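PDB 4C81: 2-c-methyl-d-erythritol 2,4-cyclodiphosphate synthase from Plasmodium falciparum, which probably converts 4-diphosphocytidyl-2-C-methyl-D-erythritol 2-phosphate into 2-C-methyl-D-erythritol 2,4-cyclodiphosphate with release of CMP, a step of non-mevalonate isoprenoid synthesis. Local coordinates for residues 64-69 and 139-144; 120-125 and 174-179. The protein carries 1 engineered substitution. All blocks are in the same frame, centred on the assembly; numbering follows the deposited sequence. Where two conformers were deposited one is given.

Interaction 1: 64-69 and 139-144; sequences IIYHSI and KNISTV. With ZN (zinc ion), chain B.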
loop_
_atom_site.group_PDB
_atom_site.type_symbol
_atom_site.label_atom_id
_atom_site.label_comp_id
_atom_site.label_asym_id
_atom_site.label_seq_id
_atom_site.Cartn_x
_atom_site.Cartn_y
_atom_site.Cartn_z
ATOM N N ILE A 64 -8.645 5.584 -12.495
ATOM C CA ILE A 64 -7.839 4.830 -11.528
ATOM C C ILE A 64 -8.495 4.728 -10.149
ATOM O O ILE A 64 -8.294 3.741 -9.439
ATOM C CB ILE A 64 -6.389 5.399 -11.383
ATOM C CG1 ILE A 64 -6.408 6.896 -11.049
ATOM C CG2 ILE A 64 -5.571 5.122 -12.649
ATOM C CD1 ILE A 64 -5.040 7.476 -10.725
ATOM N N ILE A 65 -9.272 5.739 -9.765
ATOM C CA ILE A 65 -9.927 5.736 -8.456
ATOM C C ILE A 65 -11.035 4.682 -8.406
ATOM O O ILE A 65 -11.039 3.808 -7.530
ATOM C CB ILE A 65 -10.475 7.134 -8.086
ATOM C CG1 ILE A 65 -9.318 8.119 -7.878
ATOM C CG2 ILE A 65 -11.328 7.069 -6.838
ATOM C CD1 ILE A 65 -9.769 9.521 -7.506
ATOM N N TYR A 66 -11.975 4.755 -9.344
ATOM C CA TYR A 66 -13.055 3.766 -9.388
ATOM C C TYR A 66 -12.537 2.342 -9.567
ATOM O O TYR A 66 -13.023 1.420 -8.905
ATOM C CB TYR A 66 -14.070 4.095 -10.494
ATOM C CG TYR A 66 -15.107 5.165 -10.160
ATOM C CD1 TYR A 66 -15.222 5.712 -8.879
ATOM C CD2 TYR A 66 -16.008 5.593 -11.131
ATOM C CE1 TYR A 66 -16.181 6.672 -8.587
ATOM C CE2 TYR A 66 -16.974 6.552 -10.844
ATOM C CZ TYR A 66 -17.052 7.086 -9.576
ATOM O OH TYR A 66 -18.007 8.032 -9.292
ATOM N N HIS A 67 -11.554 2.163 -10.447
ATOM C CA HIS A 67 -11.006 0.836 -10.716
ATOM C C HIS A 67 -10.291 0.274 -9.484
ATOM O O HIS A 67 -10.498 -0.887 -9.120
ATOM C CB HIS A 67 -10.063 0.846 -11.922
ATOM C CG HIS A 67 -10.701 1.328 -13.189
ATOM N ND1 HIS A 67 -9.980 1.586 -14.334
ATOM C CD2 HIS A 67 -11.991 1.622 -13.481
ATOM C CE1 HIS A 67 -10.798 2.012 -15.280
ATOM N NE2 HIS A 67 -12.024 2.041 -14.788
ATOM N N SER A 68 -9.463 1.091 -8.835
ATOM C CA SER A 68 -8.745 0.630 -7.643
ATOM C C SER A 68 -9.702 0.344 -6.480
ATOM O O SER A 68 -9.488 -0.601 -5.727
ATOM C CB SER A 68 -7.670 1.632 -7.216
ATOM O OG SER A 68 -8.238 2.822 -6.721
ATOM N N ILE A 69 -10.754 1.149 -6.343
ATOM C CA ILE A 69 -11.785 0.885 -5.330
ATOM C C ILE A 69 -12.447 -0.479 -5.567
ATOM O O ILE A 69 -12.585 -1.273 -4.634
ATOM C CB ILE A 69 -12.856 2.002 -5.292
ATOM C CG1 ILE A 69 -12.279 3.274 -4.668
ATOM C CG2 ILE A 69 -14.077 1.555 -4.484
ATOM C CD1 ILE A 69 -13.122 4.509 -4.904
ATOM N N LYS A 139 -18.346 12.748 -3.005
ATOM C CA LYS A 139 -19.788 12.691 -3.260
ATOM C C LYS A 139 -20.127 11.562 -4.233
ATOM O O LYS A 139 -21.079 10.812 -4.012
ATOM C CB LYS A 139 -20.296 14.031 -3.808
ATOM C CG LYS A 139 -21.809 14.093 -4.005
ATOM C CD LYS A 139 -22.255 15.476 -4.451
ATOM C CE LYS A 139 -23.753 15.520 -4.704
ATOM N NZ LYS A 139 -24.208 16.869 -5.141
ATOM N N ASN A 140 -19.339 11.447 -5.300
ATOM C CA ASN A 140 -19.531 10.403 -6.304
ATOM C C ASN A 140 -19.339 9.001 -5.727
ATOM O O ASN A 140 -20.149 8.112 -5.974
ATOM C CB ASN A 140 -18.579 10.611 -7.484
ATOM C CG ASN A 140 -18.964 11.793 -8.355
ATOM O OD1 ASN A 140 -20.042 12.376 -8.205
ATOM N ND2 ASN A 140 -18.078 12.151 -9.281
ATOM N N ILE A 141 -18.271 8.811 -4.954
ATOM C CA ILE A 141 -18.004 7.514 -4.327
ATOM C C ILE A 141 -19.115 7.130 -3.340
ATOM O O ILE A 141 -19.550 5.975 -3.306
ATOM C CB ILE A 141 -16.637 7.501 -3.598
ATOM C CG1 ILE A 141 -15.492 7.627 -4.602
ATOM C CG2 ILE A 141 -16.472 6.226 -2.779
ATOM C CD1 ILE A 141 -14.171 7.977 -3.965
ATOM N N SER A 142 -19.565 8.098 -2.542
ATOM C CA SER A 142 -20.633 7.865 -1.566
ATOM C C SER A 142 -21.923 7.424 -2.255
ATOM O O SER A 142 -22.625 6.540 -1.764
ATOM C CB SER A 142 -20.884 9.117 -0.721
ATOM O OG SER A 142 -21.270 10.216 -1.525
ATOM N N THR A 143 -22.216 8.036 -3.399
ATOM C CA THR A 143 -23.424 7.725 -4.161
ATOM C C THR A 143 -23.381 6.325 -4.781
ATOM O O THR A 143 -24.346 5.564 -4.662
ATOM C CB THR A 143 -23.652 8.759 -5.287
ATOM O OG1 THR A 143 -23.762 10.072 -4.722
ATOM C CG2 THR A 143 -24.918 8.437 -6.073
ATOM N N VAL A 144 -22.261 5.989 -5.420
ATOM C CA VAL A 144 -22.138 4.732 -6.160
ATOM C C VAL A 144 -21.988 3.524 -5.230
ATOM O O VAL A 144 -22.378 2.413 -5.588
ATOM C CB VAL A 144 -20.957 4.767 -7.160
ATOM C CG1 VAL A 144 -20.960 3.525 -8.034
ATOM C CG2 VAL A 144 -21.027 6.014 -8.033
HETATM ZN ZN ZN B . -8.001 1.099 -14.630
HETATM O O HOH W 1 -8.025 -0.722 -14.684
#
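Tyr-66 of helix 64-77 reaches over to Asn-140 and Ile-141 of helix 130-145, bridging two helices whose local axes come no closer than 11.9 Å and run at 38° to each other. At its CB the side chain turns so that CG, where the ring starts, lies beside the backbone N and anti to the carbonyl carbon (chi1 -80°). Farther out, CE1 passes Ile-141 CG1 at 4.2 Å, near the ring plane and so at its edge, the two side chains sliding past each other in opposite directions. At the tip, OH lies 3.2 Å from Asn-140 CB, also near the ring plane. The Asn-140 amide is turned 56° from the ring, and its ND2 donates to the backbone O of Gly-47. Ile-141 carries the apolar half of the contact: its CD1 meets Ile-69 CD1 at 3.7 Å and, crossing at about a right angle, Ile-65 CG2 at 4.1 Å. His-67, on the same helix, turns elsewhere and binds zinc through ND1 at 2.1 Å, with Asp-15, His-17 and a water completing the site. Such packing of helices on one side of a beta sheet, beside an Asp-His-His metal site, is characteristic of the IspF (YgbB) fold.

Interaction 2: 120-125 and 174-179; sequences DINVIA and FANILL. With CDP (cytidine-5'-diphosphate), chain D.
Asp-120 and Asn-176, like Asn-122 and Phe-174, form hydrogen-bonded pairs of an antiparallel ladder between strands 114-124 and 170-181. In the first pair Asp-120 N donates to Asn-176 O at 2.8 Å and Asn-176 N returns a bond to Asp-120 O. In the second, Asn-122 N reaches Phe-174 O at 2.8 Å, almost straight at 177°, while Phe-174 N binds Asn-122 O. Between them Ile-121 faces Ala-175 in a non-hydrogen-bonded pair, where Ile-121 CA makes a CH...O contact of 3.5 Å with Phe-174 O.

Among the side chains, Asn-176 ND2 adds a weak bond of 3.3 Å to Asp-120 O, its amide plane 66° from that of Asn-122. Gln-12 of the second subunit bonds Asp-120 OD2 through its N, Asn-122 ND2 through its O and Asn-176 ND2 through its OE1. Asp-120 forms a salt bridge with Lys-155, which also binds Asn-122 OD1.

Apolar contacts are sparse. On the face opposite the polar side chains, Ile-121 CG1 lies 4.3 Å from Ala-175 CB. On the polar residues' side, Ile-124 CD1 approaches Phe-174 CE1 at 4.2 Å, and the Phe-174 ring meets Phe-174 of both other subunits edge-to-face.

Beyond the ladder, Ala-125 O accepts from N4 of the bound CDP at 2.9 Å, consistent with a part in recognising the base. Buried Asp-120, Asn-122 and Asn-176 thus find polar partners partly across the trimer interface.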
loop_
_atom_site.group_PDB
_atom_site.type_symbol
_atom_site.label_atom_id
_atom_site.label_comp_id
_atom_site.label_asym_id
_atom_site.label_seq_id
_atom_site.Cartn_x
_atom_site.Cartn_y
_atom_site.Cartn_z
ATOM N N ASP A 120 -9.720 4.529 2.223
ATOM C CA ASP A 120 -8.706 5.583 2.156
ATOM C C ASP A 120 -7.975 5.420 0.831
ATOM O O ASP A 120 -7.431 4.358 0.542
ATOM C CB ASP A 120 -7.718 5.494 3.327
ATOM C CG ASP A 120 -6.798 6.715 3.425
ATOM O OD1 ASP A 120 -7.069 7.745 2.764
ATOM O OD2 ASP A 120 -5.801 6.655 4.173
ATOM N N ILE A 121 -7.974 6.488 0.039
ATOM C CA ILE A 121 -7.529 6.447 -1.341
ATOM C C ILE A 121 -6.367 7.418 -1.515
ATOM O O ILE A 121 -6.462 8.585 -1.129
ATOM C CB ILE A 121 -8.678 6.826 -2.298
ATOM C CG1 ILE A 121 -9.868 5.871 -2.118
ATOM C CG2 ILE A 121 -8.197 6.792 -3.732
ATOM C CD1 ILE A 121 -11.175 6.422 -2.624
ATOM N N ASN A 122 -5.269 6.910 -2.073
ATOM C CA ASN A 122 -4.063 7.685 -2.345
ATOM C C ASN A 122 -3.803 7.746 -3.839
ATOM O O ASN A 122 -3.477 6.735 -4.457
ATOM C CB ASN A 122 -2.863 7.031 -1.669
ATOM C CG ASN A 122 -2.872 7.215 -0.175
ATOM O OD1 ASN A 122 -3.002 8.332 0.313
ATOM N ND2 ASN A 122 -2.720 6.121 0.561
ATOM N N VAL A 123 -3.949 8.936 -4.414
ATOM C CA VAL A 123 -3.624 9.167 -5.816
ATOM C C VAL A 123 -2.219 9.746 -5.903
ATOM O O VAL A 123 -1.896 10.690 -5.193
ATOM C CB VAL A 123 -4.627 10.133 -6.474
ATOM C CG1 VAL A 123 -4.239 10.425 -7.927
ATOM C CG2 VAL A 123 -6.042 9.562 -6.400
ATOM N N ILE A 124 -1.386 9.159 -6.757
ATOM C CA ILE A 124 -0.037 9.660 -6.997
ATOM C C ILE A 124 -0.024 10.199 -8.415
ATOM O O ILE A 124 -0.165 9.444 -9.382
ATOM C CB ILE A 124 1.045 8.583 -6.806
ATOM C CG1 ILE A 124 0.853 7.880 -5.457
ATOM C CG2 ILE A 124 2.431 9.227 -6.884
ATOM C CD1 ILE A 124 1.864 6.783 -5.179
ATOM N N ALA A 125 0.120 11.515 -8.520
ATOM C CA ALA A 125 -0.046 12.223 -9.780
ATOM C C ALA A 125 0.467 13.656 -9.649
ATOM O O ALA A 125 0.257 14.301 -8.623
ATOM C CB ALA A 125 -1.519 12.219 -10.184
ATOM N N PHE A 174 -3.749 3.930 -5.070
ATOM C CA PHE A 174 -3.875 2.853 -4.095
ATOM C C PHE A 174 -5.134 3.094 -3.283
ATOM O O PHE A 174 -5.282 4.143 -2.670
ATOM C CB PHE A 174 -2.672 2.825 -3.149
ATOM C CG PHE A 174 -1.407 2.371 -3.799
ATOM C CD1 PHE A 174 -0.637 3.260 -4.532
ATOM C CD2 PHE A 174 -0.987 1.054 -3.689
ATOM C CE1 PHE A 174 0.543 2.844 -5.145
ATOM C CE2 PHE A 174 0.191 0.635 -4.294
ATOM C CZ PHE A 174 0.951 1.528 -5.024
ATOM N N ALA A 175 -6.044 2.128 -3.287
ATOM C CA ALA A 175 -7.273 2.220 -2.512
ATOM C C ALA A 175 -7.220 1.171 -1.411
ATOM O O ALA A 175 -6.981 0.006 -1.690
ATOM C CB ALA A 175 -8.483 1.990 -3.405
ATOM N N ASN A 176 -7.439 1.598 -0.169
ATOM C CA ASN A 176 -7.383 0.722 0.991
ATOM C C ASN A 176 -8.729 0.724 1.683
ATOM O O ASN A 176 -9.284 1.786 1.961
ATOM C CB ASN A 176 -6.314 1.202 1.966
ATOM C CG ASN A 176 -4.962 1.333 1.315
ATOM O OD1 ASN A 176 -4.161 0.400 1.345
ATOM N ND2 ASN A 176 -4.709 2.482 0.694
ATOM N N ILE A 177 -9.245 -0.464 1.973
ATOM C CA ILE A 177 -10.604 -0.596 2.489
ATOM C C ILE A 177 -10.700 -1.648 3.589
ATOM O O ILE A 177 -9.915 -2.599 3.624
ATOM C CB ILE A 177 -11.569 -0.937 1.332
ATOM C CG1 ILE A 177 -13.014 -0.620 1.715
ATOM C CG2 ILE A 177 -11.397 -2.386 0.870
ATOM C CD1 ILE A 177 -13.944 -0.624 0.535
ATOM N N LEU A 178 -11.651 -1.447 4.500
ATOM C CA LEU A 178 -12.039 -2.470 5.462
ATOM C C LEU A 178 -13.490 -2.827 5.196
ATOM O O LEU A 178 -14.324 -1.941 4.994
ATOM C CB LEU A 178 -11.915 -1.959 6.894
ATOM C CG LEU A 178 -10.504 -1.788 7.441
ATOM C CD1 LEU A 178 -10.579 -1.132 8.812
ATOM C CD2 LEU A 178 -9.744 -3.111 7.515
ATOM N N LEU A 179 -13.777 -4.123 5.174
ATOM C CA LEU A 179 -15.145 -4.611 5.151
ATOM C C LEU A 179 -15.484 -5.218 6.508
ATOM O O LEU A 179 -14.737 -6.042 7.035
ATOM C CB LEU A 179 -15.330 -5.654 4.056
ATOM C CG LEU A 179 -14.941 -5.217 2.640
ATOM C CD1 LEU A 179 -15.162 -6.351 1.669
ATOM C CD2 LEU A 179 -15.701 -3.969 2.189
HETATM O O3B CDP D . 6.007 18.329 -1.313
HETATM P PB CDP D . 4.704 17.864 -0.468
HETATM O O1B CDP D . 5.252 16.749 0.534
HETATM O O2B CDP D . 4.073 18.984 0.277
HETATM O O3A CDP D . 3.704 17.075 -1.459
HETATM P PA CDP D . 3.310 17.574 -2.943
HETATM O O1A CDP D . 4.168 18.692 -3.394
HETATM O O2A CDP D . 3.199 16.365 -3.785
HETATM O "O5'" CDP D . 1.821 18.140 -2.730
HETATM C "C5'" CDP D . 1.453 18.901 -1.572
HETATM C "C4'" CDP D . -0.070 18.928 -1.420
HETATM O "O4'" CDP D . -0.628 19.279 -2.712
HETATM C "C3'" CDP D . -0.623 17.536 -1.125
HETATM O "O3'" CDP D . -0.617 17.279 0.283
HETATM C "C2'" CDP D . -2.049 17.664 -1.648
HETATM O "O2'" CDP D . -2.876 18.318 -0.679
HETATM C "C1'" CDP D . -1.898 18.578 -2.875
HETATM N N1 CDP D . -1.940 17.738 -4.111
HETATM C C2 CDP D . -3.172 17.206 -4.533
HETATM O O2 CDP D . -4.201 17.425 -3.895
HETATM N N3 CDP D . -3.223 16.422 -5.687
HETATM C C4 CDP D . -2.078 16.148 -6.429
HETATM N N4 CDP D . -2.181 15.395 -7.521
HETATM C C5 CDP D . -0.855 16.673 -6.024
HETATM C C6 CDP D . -0.782 17.460 -4.875
#

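Overall arrangement
Interactions 1 and 2 are neighbouring layers of one fold, their centres about 10 Å apart. The strand pair of interaction 2 is wholly buried, one face turned to the other subunits and the other to the helices, whereas the helix pair of interaction 1 is partly buried and touches no other chain. They meet where Ile-121 CD1 packs against the methyl ends of Ile-69 and Ile-141 and Ala-175 CB against Ser-68. The two contacts interlace, their segments alternating along the chain. Side-chain packing joins segments 64-69 and 139-144; 120-125 and 174-179 are joined chiefly by main-chain hydrogen bonds. Each also reaches a bound group, zinc through His-67 in 64-69 and CDP through Ala-125 in 120-125.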